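Local coordinates for protein aminotransferase class-III (Sphaerobacter thermophilus DSM 20745, PDB 6K8H) that belongs to the class-III aminotransferases and binds (5-hydroxy-4,6-dimethylpyridin-3-yl)methyl dihydrogen phosphate in a pocket of its fold, at residues E356-A361 with D435-A440. Numbering follows the deposited sequence.
Sequences EVLREA and DAFAAA
Val357 faces Ala438 where the helical segments 356-361 and 435-440 run roughly parallel, their axes 31° apart in N-to-C direction and 10.0 Å from each other at closest approach. These two residues set the register, with Val357 CA 5.9 Å from Ala438 CA, a close approach consistent with the small side chain of Ala438. With Val357 CG1 anti to its own backbone N (chi1 165°), that methyl makes the closer contacts: it lies 3.6 Å from Ala438 CA and equally near Phe437 CD2, in the notch between the ring and the alanine. The second valine branch, CG2, leans more loosely on the alanine methyl, CG2 to Ala438 CB being 4.0 Å.

The side chain of Phe437 leaves its backbone toward segment 356-361, and Val357 CG1 meets its ring obliquely. One residue further along, Leu358 slides in at the ring's rim: its CD2 sits near the plane of the ring, 3.9 Å from Phe437 CZ, with the two side chains crossing at about a right angle. The whole contact is apolar. On an exposed side of helix 337-361, Arg359 NE and NH2 form a two-nitrogen salt bridge with Glu356, one to each carboxylate oxygen, in the guanidinium plane but tilted from the carboxylate plane, with NE 2.9 Å from Glu356 OE1.

Leu441, further along helix 427-445, touches both Val357 and Leu358, while Val402 of helix 393-408 packs against Phe437. The arrangement is ordinary helix-to-helix packing in a class-III aminotransferase, joining the C-terminal end of helix 337-361 to helix 427-445, the last of the chain, about 27 Å from the centre of the chain to the centre of the contact.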
loop_
_atom_site.group_PDB
_atom_site.type_symbol
_atom_site.label_atom_id
_atom_site.label_comp_id
_atom_site.label_asym_id
_atom_site.label_seq_id
_atom_site.Cartn_x
_atom_site.Cartn_y
_atom_site.Cartn_z
ATOM N N GLU B 356 -9.263 -26.090 -29.338
ATOM C CA GLU B 356 -9.144 -27.317 -30.119
ATOM C C GLU B 356 -8.976 -28.540 -29.221
ATOM O O GLU B 356 -9.531 -29.601 -29.520
ATOM C CB GLU B 356 -7.988 -27.206 -31.116
ATOM C CG GLU B 356 -7.638 -28.518 -31.833
ATOM C CD GLU B 356 -8.759 -29.050 -32.731
ATOM O OE1 GLU B 356 -9.781 -28.349 -32.916
ATOM O OE2 GLU B 356 -8.617 -30.181 -33.257
ATOM N N VAL B 357 -8.225 -28.414 -28.115
ATOM C CA VAL B 357 -8.071 -29.537 -27.179
ATOM C C VAL B 357 -9.420 -29.918 -26.584
ATOM O O VAL B 357 -9.769 -31.102 -26.490
ATOM C CB VAL B 357 -7.059 -29.191 -26.064
ATOM C CG1 VAL B 357 -7.174 -30.176 -24.894
ATOM C CG2 VAL B 357 -5.645 -29.182 -26.596
ATOM N N LEU B 358 -10.205 -28.914 -26.186
ATOM C CA LEU B 358 -11.535 -29.180 -25.655
ATOM C C LEU B 358 -12.423 -29.835 -26.708
ATOM O O LEU B 358 -13.169 -30.779 -26.413
ATOM C CB LEU B 358 -12.160 -27.875 -25.167
ATOM C CG LEU B 358 -11.497 -27.192 -23.968
ATOM C CD1 LEU B 358 -12.034 -25.770 -23.808
ATOM C CD2 LEU B 358 -11.755 -28.002 -22.699
ATOM N N ARG B 359 -12.352 -29.344 -27.935
ATOM C CA ARG B 359 -13.212 -29.908 -28.996
ATOM C C ARG B 359 -12.835 -31.370 -29.248
ATOM O O ARG B 359 -13.697 -32.187 -29.245
ATOM C CB ARG B 359 -13.037 -29.119 -30.290
ATOM C CG ARG B 359 -13.948 -29.590 -31.405
ATOM C CD ARG B 359 -13.441 -29.229 -32.790
ATOM N NE ARG B 359 -12.243 -29.950 -33.148
ATOM C CZ ARG B 359 -12.209 -31.226 -33.509
ATOM N NH1 ARG B 359 -13.317 -31.932 -33.596
ATOM N NH2 ARG B 359 -11.064 -31.799 -33.795
ATOM N N GLU B 360 -11.550 -31.651 -29.385
ATOM C CA GLU B 360 -11.081 -33.032 -29.658
ATOM C C GLU B 360 -11.442 -33.975 -28.504
ATOM O O GLU B 360 -11.712 -35.128 -28.786
ATOM C CB GLU B 360 -9.594 -33.127 -29.989
ATOM C CG GLU B 360 -9.267 -34.398 -30.758
ATOM C CD GLU B 360 -7.937 -35.060 -30.443
ATOM O OE1 GLU B 360 -7.666 -36.163 -30.967
ATOM O OE2 GLU B 360 -7.174 -34.478 -29.679
ATOM N N ALA B 361 -11.337 -33.512 -27.263
ATOM C CA ALA B 361 -11.662 -34.367 -26.106
ATOM C C ALA B 361 -13.182 -34.502 -25.914
ATOM O O ALA B 361 -13.584 -35.266 -25.075
ATOM C CB ALA B 361 -10.990 -33.851 -24.860
ATOM N N ASP B 435 -0.201 -28.617 -24.862
ATOM C CA ASP B 435 0.037 -30.050 -24.678
ATOM C C ASP B 435 -0.220 -30.481 -23.237
ATOM O O ASP B 435 -0.853 -31.525 -22.986
ATOM C CB ASP B 435 1.469 -30.397 -25.087
ATOM C CG ASP B 435 1.696 -30.280 -26.592
ATOM O OD1 ASP B 435 0.705 -30.106 -27.340
ATOM O OD2 ASP B 435 2.863 -30.367 -27.027
ATOM N N ALA B 436 0.275 -29.692 -22.271
ATOM C CA ALA B 436 0.063 -30.025 -20.866
ATOM C C ALA B 436 -1.407 -29.965 -20.494
ATOM O O ALA B 436 -1.862 -30.751 -19.657
ATOM C CB ALA B 436 0.879 -29.093 -19.976
ATOM N N PHE B 437 -2.161 -29.042 -21.091
ATOM C CA PHE B 437 -3.589 -28.952 -20.811
ATOM C C PHE B 437 -4.317 -30.178 -21.333
ATOM O O PHE B 437 -5.204 -30.712 -20.656
ATOM C CB PHE B 437 -4.188 -27.675 -21.420
ATOM C CG PHE B 437 -5.680 -27.563 -21.226
ATOM C CD1 PHE B 437 -6.205 -27.200 -19.995
ATOM C CD2 PHE B 437 -6.559 -27.842 -22.260
ATOM C CE1 PHE B 437 -7.570 -27.125 -19.798
ATOM C CE2 PHE B 437 -7.942 -27.765 -22.062
ATOM C CZ PHE B 437 -8.438 -27.410 -20.834
ATOM N N ALA B 438 -3.955 -30.644 -22.531
ATOM C CA ALA B 438 -4.547 -31.878 -23.051
ATOM C C ALA B 438 -4.292 -33.049 -22.103
ATOM O O ALA B 438 -5.209 -33.818 -21.756
ATOM C CB ALA B 438 -3.991 -32.176 -24.444
ATOM N N ALA B 439 -3.048 -33.182 -21.646
ATOM C CA ALA B 439 -2.746 -34.264 -20.713
ATOM C C ALA B 439 -3.503 -34.099 -19.394
ATOM O O ALA B 439 -3.983 -35.084 -18.817
ATOM C CB ALA B 439 -1.243 -34.338 -20.472
ATOM N N ALA B 440 -3.628 -32.860 -18.904
ATOM C CA ALA B 440 -4.315 -32.617 -17.636
ATOM C C ALA B 440 -5.803 -32.921 -17.737
ATOM O O ALA B 440 -6.413 -33.411 -16.782
ATOM C CB ALA B 440 -4.112 -31.163 -17.197
#